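Local atomic coordinates of bottromycin amidohydrolase (Streptomyces purpureus, PDB entry 6I5S), a protein that probably hydrolyses an amide bond next to a thiazoline in a bottromycin precursor peptide, as a zinc-dependent amidohydrolase and gatekeeper of the pathway. Residues 101-109 and 434-442; 271-280 and 322-333. All coordinates share one frame; numbering follows the deposited sequence.

Interaction 1. Residues 101-109 and 434-442; sequences SDLVGLLVH and LDRLWSLRL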
loop_
_atom_site.group_PDB
_atom_site.type_symbol
_atom_site.label_atom_id
_atom_site.label_comp_id
_atom_site.label_asym_id
_atom_site.label_seq_id
_atom_site.Cartn_x
_atom_site.Cartn_y
_atom_site.Cartn_z
ATOM N N SER A 101 5.914 9.247 10.496
ATOM C CA SER A 101 4.650 9.859 10.076
ATOM C C SER A 101 3.866 8.933 9.158
ATOM O O SER A 101 2.643 8.816 9.265
ATOM C CB SER A 101 4.950 11.194 9.405
ATOM O OG SER A 101 3.768 11.740 8.862
ATOM N N ASP A 102 4.544 8.314 8.188
ATOM C CA ASP A 102 3.881 7.368 7.298
ATOM C C ASP A 102 3.314 6.179 8.062
ATOM O O ASP A 102 2.231 5.689 7.738
ATOM C CB ASP A 102 4.864 6.857 6.241
ATOM C CG ASP A 102 5.555 7.959 5.473
ATOM O OD1 ASP A 102 5.029 9.087 5.403
ATOM O OD2 ASP A 102 6.628 7.697 4.848
ATOM N N LEU A 103 4.072 5.644 9.026
ATOM C CA LEU A 103 3.617 4.479 9.767
ATOM C C LEU A 103 2.331 4.793 10.528
ATOM O O LEU A 103 1.383 3.998 10.540
ATOM C CB LEU A 103 4.733 4.014 10.720
ATOM C CG LEU A 103 6.030 3.458 10.060
ATOM C CD1 LEU A 103 7.068 3.217 11.128
ATOM C CD2 LEU A 103 5.729 2.189 9.317
ATOM N N VAL A 104 2.270 5.973 11.141
ATOM C CA VAL A 104 1.072 6.379 11.873
ATOM C C VAL A 104 -0.103 6.592 10.937
ATOM O O VAL A 104 -1.219 6.146 11.224
ATOM C CB VAL A 104 1.366 7.633 12.728
ATOM C CG1 VAL A 104 0.031 8.158 13.315
ATOM C CG2 VAL A 104 2.390 7.320 13.857
ATOM N N GLY A 105 0.132 7.240 9.785
ATOM C CA GLY A 105 -0.929 7.424 8.801
ATOM C C GLY A 105 -1.534 6.113 8.348
ATOM O O GLY A 105 -2.762 5.968 8.286
ATOM N N LEU A 106 -0.683 5.111 8.071
ATOM C CA LEU A 106 -1.214 3.810 7.685
ATOM C C LEU A 106 -2.090 3.214 8.782
ATOM O O LEU A 106 -3.228 2.798 8.494
ATOM C CB LEU A 106 -0.080 2.856 7.297
ATOM C CG LEU A 106 0.691 3.254 6.046
ATOM C CD1 LEU A 106 1.929 2.393 5.889
ATOM C CD2 LEU A 106 -0.156 3.171 4.787
ATOM N N LEU A 107 -1.585 3.178 10.052
ATOM C CA LEU A 107 -2.322 2.534 11.132
ATOM C C LEU A 107 -3.677 3.182 11.329
ATOM O O LEU A 107 -4.684 2.509 11.533
ATOM C CB LEU A 107 -1.542 2.653 12.440
ATOM C CG LEU A 107 -0.325 1.742 12.534
ATOM C CD1 LEU A 107 0.390 2.104 13.849
ATOM C CD2 LEU A 107 -0.767 0.294 12.500
ATOM N N VAL A 108 -3.698 4.502 11.310
ATOM C CA VAL A 108 -4.942 5.247 11.561
ATOM C C VAL A 108 -6.012 4.880 10.541
ATOM O O VAL A 108 -7.214 4.943 10.829
ATOM C CB VAL A 108 -4.614 6.762 11.531
ATOM C CG1 VAL A 108 -5.826 7.587 11.184
ATOM C CG2 VAL A 108 -4.005 7.178 12.854
ATOM N N HIS A 109 -5.597 4.462 9.343
ATOM C CA HIS A 109 -6.520 4.148 8.275
ATOM C C HIS A 109 -6.725 2.657 8.100
ATOM O O HIS A 109 -7.315 2.248 7.085
ATOM C CB HIS A 109 -6.070 4.819 6.964
ATOM C CG HIS A 109 -6.214 6.301 7.044
ATOM N ND1 HIS A 109 -5.245 7.116 7.578
ATOM C CD2 HIS A 109 -7.257 7.113 6.714
ATOM C CE1 HIS A 109 -5.689 8.365 7.609
ATOM N NE2 HIS A 109 -6.905 8.392 7.090
ATOM N N LEU A 434 -7.300 6.493 17.786
ATOM C CA LEU A 434 -7.049 6.766 16.360
ATOM C C LEU A 434 -7.116 8.261 16.099
ATOM O O LEU A 434 -6.256 8.815 15.408
ATOM C CB LEU A 434 -8.025 5.985 15.481
ATOM C CG LEU A 434 -7.987 4.473 15.539
ATOM C CD1 LEU A 434 -9.142 3.847 14.810
ATOM C CD2 LEU A 434 -6.666 3.956 14.958
ATOM N N ASP A 435 -8.099 8.955 16.701
ATOM C CA ASP A 435 -8.161 10.401 16.585
ATOM C C ASP A 435 -6.891 11.046 17.105
ATOM O O ASP A 435 -6.397 12.019 16.524
ATOM C CB ASP A 435 -9.343 10.936 17.395
ATOM C CG ASP A 435 -10.697 10.586 16.816
ATOM O OD1 ASP A 435 -10.820 10.155 15.672
ATOM O OD2 ASP A 435 -11.703 10.809 17.563
ATOM N N ARG A 436 -6.402 10.571 18.267
ATOM C CA ARG A 436 -5.246 11.196 18.889
ATOM C C ARG A 436 -3.978 10.968 18.053
ATOM O O ARG A 436 -3.146 11.874 17.908
ATOM C CB ARG A 436 -5.077 10.624 20.305
ATOM C CG ARG A 436 -3.963 11.212 21.142
ATOM C CD ARG A 436 -4.024 10.680 22.586
ATOM N NE ARG A 436 -5.325 10.937 23.219
ATOM C CZ ARG A 436 -6.184 10.007 23.636
ATOM N NH1 ARG A 436 -5.917 8.707 23.514
ATOM N NH2 ARG A 436 -7.327 10.384 24.195
ATOM N N LEU A 437 -3.802 9.758 17.528
ATOM C CA LEU A 437 -2.645 9.475 16.668
ATOM C C LEU A 437 -2.674 10.315 15.411
ATOM O O LEU A 437 -1.669 10.907 15.018
ATOM C CB LEU A 437 -2.589 7.989 16.290
ATOM C CG LEU A 437 -2.116 7.004 17.378
ATOM C CD1 LEU A 437 -2.318 5.535 16.973
ATOM C CD2 LEU A 437 -0.684 7.248 17.588
ATOM N N TRP A 438 -3.827 10.427 14.783
ATOM C CA TRP A 438 -3.905 11.251 13.577
ATOM C C TRP A 438 -3.634 12.718 13.923
ATOM O O TRP A 438 -2.832 13.390 13.262
ATOM C CB TRP A 438 -5.275 11.055 12.909
ATOM C CG TRP A 438 -5.451 11.741 11.578
ATOM C CD1 TRP A 438 -6.374 12.707 11.284
ATOM C CD2 TRP A 438 -4.706 11.520 10.353
ATOM N NE1 TRP A 438 -6.266 13.101 9.967
ATOM C CE2 TRP A 438 -5.252 12.396 9.375
ATOM C CE3 TRP A 438 -3.657 10.673 9.981
ATOM C CZ2 TRP A 438 -4.763 12.455 8.069
ATOM C CZ3 TRP A 438 -3.178 10.751 8.668
ATOM C CH2 TRP A 438 -3.759 11.604 7.742
ATOM N N SER A 439 -4.261 13.231 15.001
ATOM C CA SER A 439 -4.007 14.609 15.400
ATOM C C SER A 439 -2.516 14.840 15.666
ATOM O O SER A 439 -1.964 15.879 15.276
ATOM C CB SER A 439 -4.874 14.970 16.615
ATOM O OG SER A 439 -4.445 16.193 17.104
ATOM N N LEU A 440 -1.835 13.872 16.305
ATOM C CA LEU A 440 -0.423 14.060 16.591
ATOM C C LEU A 440 0.404 14.023 15.309
ATOM O O LEU A 440 1.307 14.848 15.123
ATOM C CB LEU A 440 0.056 12.965 17.529
ATOM C CG LEU A 440 1.515 13.057 17.961
ATOM C CD1 LEU A 440 1.769 14.301 18.741
ATOM C CD2 LEU A 440 1.793 11.849 18.806
ATOM N N ARG A 441 0.037 13.137 14.398
ATOM C CA ARG A 441 0.715 13.067 13.090
ATOM C C ARG A 441 0.610 14.401 12.356
ATOM O O ARG A 441 1.571 14.866 11.728
ATOM C CB ARG A 441 0.099 11.918 12.255
ATOM C CG ARG A 441 -0.263 12.247 10.766
ATOM C CD ARG A 441 0.920 12.279 10.028
ATOM N NE ARG A 441 0.761 12.440 8.577
ATOM C CZ ARG A 441 1.152 13.498 7.909
ATOM N NH1 ARG A 441 1.549 14.615 8.546
ATOM N NH2 ARG A 441 1.142 13.427 6.591
ATOM N N LEU A 442 -0.548 15.062 12.447
ATOM C CA LEU A 442 -0.717 16.356 11.773
ATOM C C LEU A 442 0.023 17.468 12.505
ATOM O O LEU A 442 0.716 18.266 11.867
ATOM C CB LEU A 442 -2.213 16.714 11.650
ATOM C CG LEU A 442 -3.029 15.698 10.849
ATOM C CD1 LEU A 442 -4.504 16.003 11.004
ATOM C CD2 LEU A 442 -2.634 15.709 9.359
HETATM O O HOH W 1 4.089 14.130 10.991
#
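Trp-438 carries its CG anti to the backbone N (chi1 -174°), while His-109 CG is anti to its carbonyl carbon, beside the backbone N (chi1 -69°), bringing imidazole and indole together in a T-shaped stack. The edge of His-109 does the touching: CE1 stands over one face of the indole, near its rim, 3.6 Å from Trp-438 CZ3, with the planes at 83°. The imidazole is kept from turning by a nearly straight bond in its own plane, from His-109 ND1 to Gly-105 O (2.8 Å). Gly-105 CA meets the indole at its edge, 4.0 Å from Trp-438 CZ3, and Val-108 CG1 packs on Trp-438 CB. Replacing the indole by an alanine would probably leave the His-109 edge without its aromatic face and open a gap beside Gly-105 and Val-108. Val-108 CG2 reaches Leu-437 CB at 3.8 Å, and Val-104 CG1 packs against Leu-437 and the CB of Arg-441. Ser-101 OG sits above the Arg-441 guanidinium, 3.1 Å from Arg-441 NE but badly angled for a bond; the guanidinium donates through NH1 to Ala-295 O. A water donates a hydrogen bond to Arg-441 O and meets Ser-101 OG weakly. The helices run roughly antiparallel, axes 9.4 Å apart, a mainly apolar pair joining the chain's last helix, 431-444, to helix 100-108, which follows strand 84-95 and the zinc ligands His-94 and His-96 at its C-terminal end, in the amidohydrolase fold.

Interaction 2. Residues 271-280 and 322-333; sequences PTLVAWRART and RGALVDRLGRIA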
loop_
_atom_site.group_PDB
_atom_site.type_symbol
_atom_site.label_atom_id
_atom_site.label_comp_id
_atom_site.label_asym_id
_atom_site.label_seq_id
_atom_site.Cartn_x
_atom_site.Cartn_y
_atom_site.Cartn_z
ATOM N N PRO A 271 -2.259 -1.607 -9.646
ATOM C CA PRO A 271 -2.254 -0.520 -10.649
ATOM C C PRO A 271 -1.892 0.859 -10.117
ATOM O O PRO A 271 -1.579 1.747 -10.923
ATOM C CB PRO A 271 -3.695 -0.542 -11.203
ATOM C CG PRO A 271 -4.530 -1.179 -10.118
ATOM C CD PRO A 271 -3.595 -2.194 -9.430
ATOM N N THR A 272 -1.950 1.074 -8.805
ATOM C CA THR A 272 -1.686 2.364 -8.167
ATOM C C THR A 272 -2.344 3.506 -8.921
ATOM O O THR A 272 -1.714 4.485 -9.303
ATOM C CB THR A 272 -0.190 2.643 -7.966
ATOM O OG1 THR A 272 0.471 2.815 -9.208
ATOM C CG2 THR A 272 0.495 1.510 -7.246
ATOM N N LEU A 273 -3.675 3.417 -9.022
ATOM C CA LEU A 273 -4.408 4.427 -9.794
ATOM C C LEU A 273 -4.312 5.793 -9.124
ATOM O O LEU A 273 -4.230 6.837 -9.808
ATOM C CB LEU A 273 -5.866 4.016 -9.955
ATOM C CG LEU A 273 -6.021 2.725 -10.754
ATOM C CD1 LEU A 273 -7.477 2.222 -10.620
ATOM C CD2 LEU A 273 -5.680 2.893 -12.273
ATOM N N VAL A 274 -4.335 5.806 -7.788
ATOM C CA VAL A 274 -4.221 7.072 -7.040
ATOM C C VAL A 274 -2.935 7.807 -7.376
ATOM O O VAL A 274 -2.916 9.049 -7.411
ATOM C CB VAL A 274 -4.339 6.818 -5.527
ATOM C CG1 VAL A 274 -3.252 5.860 -5.014
ATOM C CG2 VAL A 274 -4.340 8.149 -4.737
ATOM N N ALA A 275 -1.850 7.073 -7.627
ATOM C CA ALA A 275 -0.579 7.709 -8.005
ATOM C C ALA A 275 -0.585 8.228 -9.445
ATOM O O ALA A 275 -0.078 9.327 -9.721
ATOM C CB ALA A 275 0.577 6.692 -7.787
ATOM N N TRP A 276 -1.098 7.438 -10.386
ATOM C CA TRP A 276 -1.358 7.963 -11.742
ATOM C C TRP A 276 -2.153 9.269 -11.697
ATOM O O TRP A 276 -1.812 10.247 -12.365
ATOM C CB TRP A 276 -2.129 6.929 -12.545
ATOM C CG TRP A 276 -1.352 5.856 -13.259
ATOM C CD1 TRP A 276 -1.248 4.532 -12.881
ATOM C CD2 TRP A 276 -0.624 5.998 -14.473
ATOM N NE1 TRP A 276 -0.518 3.832 -13.821
ATOM C CE2 TRP A 276 -0.128 4.704 -14.817
ATOM C CE3 TRP A 276 -0.390 7.074 -15.349
ATOM C CZ2 TRP A 276 0.614 4.467 -15.980
ATOM C CZ3 TRP A 276 0.333 6.829 -16.518
ATOM C CH2 TRP A 276 0.852 5.528 -16.806
ATOM N N ARG A 277 -3.245 9.270 -10.937
ATOM C CA ARG A 277 -4.101 10.453 -10.811
ATOM C C ARG A 277 -3.309 11.643 -10.293
ATOM O O ARG A 277 -3.393 12.743 -10.815
ATOM C CB ARG A 277 -5.252 10.112 -9.858
ATOM C CG ARG A 277 -6.314 11.218 -9.602
ATOM C CD ARG A 277 -7.306 11.338 -10.787
ATOM N NE ARG A 277 -8.021 10.080 -10.954
ATOM C CZ ARG A 277 -8.795 9.831 -12.021
ATOM N NH1 ARG A 277 -9.406 8.670 -12.142
ATOM N NH2 ARG A 277 -8.925 10.724 -12.984
ATOM N N ALA A 278 -2.520 11.439 -9.239
ATOM C CA ALA A 278 -1.745 12.559 -8.711
ATOM C C ALA A 278 -0.696 13.066 -9.687
ATOM O O ALA A 278 -0.439 14.271 -9.732
ATOM C CB ALA A 278 -1.100 12.134 -7.367
ATOM N N ARG A 279 -0.099 12.197 -10.524
ATOM C CA ARG A 279 0.906 12.649 -11.488
ATOM C C ARG A 279 0.338 13.521 -12.601
ATOM O O ARG A 279 1.104 14.219 -13.283
ATOM C CB ARG A 279 1.634 11.429 -12.105
ATOM C CG ARG A 279 2.467 10.610 -11.104
ATOM C CD ARG A 279 2.952 9.253 -11.689
ATOM N NE ARG A 279 3.359 8.264 -10.669
ATOM C CZ ARG A 279 3.323 6.932 -10.820
ATOM N NH1 ARG A 279 2.893 6.361 -11.946
ATOM N NH2 ARG A 279 3.687 6.158 -9.820
ATOM N N THR A 280 -0.980 13.470 -12.841
ATOM C CA THR A 280 -1.576 14.236 -13.943
ATOM C C THR A 280 -1.570 15.723 -13.665
ATOM O O THR A 280 -1.602 16.521 -14.609
ATOM C CB THR A 280 -3.032 13.862 -14.197
ATOM O OG1 THR A 280 -3.825 14.188 -13.057
ATOM C CG2 THR A 280 -3.209 12.415 -14.621
ATOM N N ARG A 322 -6.265 14.545 -19.111
ATOM C CA ARG A 322 -5.439 13.569 -18.385
ATOM C C ARG A 322 -6.281 12.752 -17.421
ATOM O O ARG A 322 -6.084 11.535 -17.288
ATOM C CB ARG A 322 -4.314 14.284 -17.667
ATOM C CG ARG A 322 -3.397 14.997 -18.641
ATOM C CD ARG A 322 -2.315 15.707 -17.853
ATOM N NE ARG A 322 -1.475 16.542 -18.716
ATOM C CZ ARG A 322 -0.450 17.265 -18.275
ATOM N NH1 ARG A 322 -0.125 17.254 -16.987
ATOM N NH2 ARG A 322 0.256 17.990 -19.118
ATOM N N GLY A 323 -7.235 13.396 -16.732
ATOM C CA GLY A 323 -8.103 12.640 -15.844
ATOM C C GLY A 323 -8.866 11.543 -16.567
ATOM O O GLY A 323 -9.020 10.432 -16.040
ATOM N N ALA A 324 -9.364 11.845 -17.784
ATOM C CA ALA A 324 -10.039 10.829 -18.586
ATOM C C ALA A 324 -9.117 9.657 -18.934
ATOM O O ALA A 324 -9.583 8.513 -19.037
ATOM C CB ALA A 324 -10.588 11.444 -19.866
ATOM N N LEU A 325 -7.835 9.920 -19.168
ATOM C CA LEU A 325 -6.912 8.801 -19.424
ATOM C C LEU A 325 -6.753 7.915 -18.183
ATOM O O LEU A 325 -6.712 6.685 -18.275
ATOM C CB LEU A 325 -5.558 9.339 -19.906
ATOM C CG LEU A 325 -5.580 10.155 -21.202
ATOM C CD1 LEU A 325 -4.228 10.779 -21.448
ATOM C CD2 LEU A 325 -5.987 9.310 -22.358
ATOM N N VAL A 326 -6.669 8.513 -16.998
ATOM C CA VAL A 326 -6.549 7.701 -15.791
ATOM C C VAL A 326 -7.848 6.952 -15.531
ATOM O O VAL A 326 -7.811 5.805 -15.060
ATOM C CB VAL A 326 -6.112 8.565 -14.616
ATOM C CG1 VAL A 326 -6.055 7.772 -13.330
ATOM C CG2 VAL A 326 -4.768 9.177 -14.917
ATOM N N ASP A 327 -9.009 7.545 -15.872
ATOM C CA ASP A 327 -10.254 6.797 -15.789
ATOM C C ASP A 327 -10.179 5.528 -16.640
ATOM O O ASP A 327 -10.660 4.464 -16.239
ATOM C CB ASP A 327 -11.427 7.662 -16.248
ATOM C CG ASP A 327 -11.776 8.789 -15.270
ATOM O OD1 ASP A 327 -11.385 8.745 -14.072
ATOM O OD2 ASP A 327 -12.502 9.707 -15.704
ATOM N N ARG A 328 -9.648 5.644 -17.852
ATOM C CA ARG A 328 -9.487 4.483 -18.732
ATOM C C ARG A 328 -8.547 3.445 -18.136
ATOM O O ARG A 328 -8.770 2.248 -18.305
ATOM C CB ARG A 328 -8.977 4.918 -20.112
ATOM C CG ARG A 328 -10.055 5.735 -20.892
ATOM C CD ARG A 328 -9.678 6.035 -22.321
ATOM N NE ARG A 328 -9.561 4.802 -23.076
ATOM C CZ ARG A 328 -9.066 4.732 -24.298
ATOM N NH1 ARG A 328 -8.648 5.839 -24.897
ATOM N NH2 ARG A 328 -8.985 3.559 -24.906
ATOM N N LEU A 329 -7.477 3.890 -17.480
ATOM C CA LEU A 329 -6.600 2.961 -16.738
ATOM C C LEU A 329 -7.392 2.183 -15.686
ATOM O O LEU A 329 -7.205 0.961 -15.518
ATOM C CB LEU A 329 -5.452 3.718 -16.075
ATOM C CG LEU A 329 -4.406 4.375 -16.997
ATOM C CD1 LEU A 329 -3.275 4.979 -16.201
ATOM C CD2 LEU A 329 -3.815 3.376 -17.956
ATOM N N GLY A 330 -8.323 2.857 -15.005
ATOM C CA GLY A 330 -9.140 2.156 -14.039
ATOM C C GLY A 330 -10.026 1.131 -14.696
ATOM O O GLY A 330 -10.210 0.035 -14.166
ATOM N N ARG A 331 -10.597 1.463 -15.870
ATOM C CA ARG A 331 -11.402 0.472 -16.584
ATOM C C ARG A 331 -10.557 -0.703 -17.052
ATOM O O ARG A 331 -11.047 -1.836 -17.094
ATOM C CB ARG A 331 -12.162 1.141 -17.740
ATOM C CG ARG A 331 -13.226 2.145 -17.221
ATOM C CD ARG A 331 -14.256 2.441 -18.293
ATOM N NE ARG A 331 -13.730 3.322 -19.334
ATOM C CZ ARG A 331 -13.610 4.637 -19.201
ATOM N NH1 ARG A 331 -13.971 5.232 -18.068
ATOM N NH2 ARG A 331 -13.131 5.355 -20.202
ATOM N N ILE A 332 -9.286 -0.468 -17.365
ATOM C CA ILE A 332 -8.387 -1.578 -17.715
ATOM C C ILE A 332 -8.165 -2.487 -16.509
ATOM O O ILE A 332 -8.227 -3.725 -16.634
ATOM C CB ILE A 332 -7.052 -1.055 -18.254
ATOM C CG1 ILE A 332 -7.266 -0.390 -19.611
ATOM C CG2 ILE A 332 -6.063 -2.221 -18.370
ATOM C CD1 ILE A 332 -6.043 0.293 -20.154
ATOM N N ALA A 333 -7.958 -1.886 -15.326
ATOM C CA ALA A 333 -7.837 -2.646 -14.075
ATOM C C ALA A 333 -9.087 -3.481 -13.837
ATOM O O ALA A 333 -8.990 -4.666 -13.513
ATOM C CB ALA A 333 -7.583 -1.697 -12.902
#
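Arg-277 and Asp-327 form the salt bridge of this antiparallel helix pair, in which helix 273-280 lies against helix 316-338 with segment axes 9.4 Å apart at 168°. Arg-277 NH1 donates to Asp-327 OD1 (2.8 Å), which lies near the guanidinium plane and is met nearly along its C-O axis; the two flat groups are turned 54° against each other. Arg-277 NH2 adds weak bonds to the same oxygen and to Gly-323 O, and bends at chi2 and chi3 fold the chain back to place the group there. Its NE is salt-bridged to Glu-366 of helix 358-369, so the arginine joins three helices. At the far end Arg-322, extended from CG to NE, sends NH1 to Thr-280 O (2.9 Å), while its CB packs against Thr-280 CB. Beside the salt bridge Val-326 is a knob in the hole made by Leu-273, Trp-276, Arg-277 and Thr-280. Its CG1 lies over the centre of the Arg-277 guanidinium face, and its CG2 meets Thr-280 CG2 at 3.6 Å. Leu-273 CD1 and CD2 rest on the backbone of Gly-330, and Pro-271 CG touches Ala-333 CB. The indole of Trp-276, whose NE1 is bonded to His-229 O, receives a CH-pi contact: Leu-329 CD1 stands 3.4 Å from the centroid of the five-membered ring, 16° off its normal.

How the interactions relate
Both interactions are antiparallel helix pairs, but they differ in span and in their relation to the metal site. Interaction 1 joins segments 325 residues apart, and interaction 2 is nested in the loop it closes; their centres lie 27 Å apart, with nearest atoms about 11 Å apart and no touch. Interaction 2 is close to the metals: the Trp-276 side chain is about 9 Å from a zinc ion, Thr-272 is hydrogen-bonded to the zinc ligand His-229, and in one of its two conformers Arg-279 is salt-bridged to the ligand Asp-348. Helix 358-369 bridges the two, its Pro-358 touching His-109 and Trp-438 and its Glu-366 pairing with Arg-277.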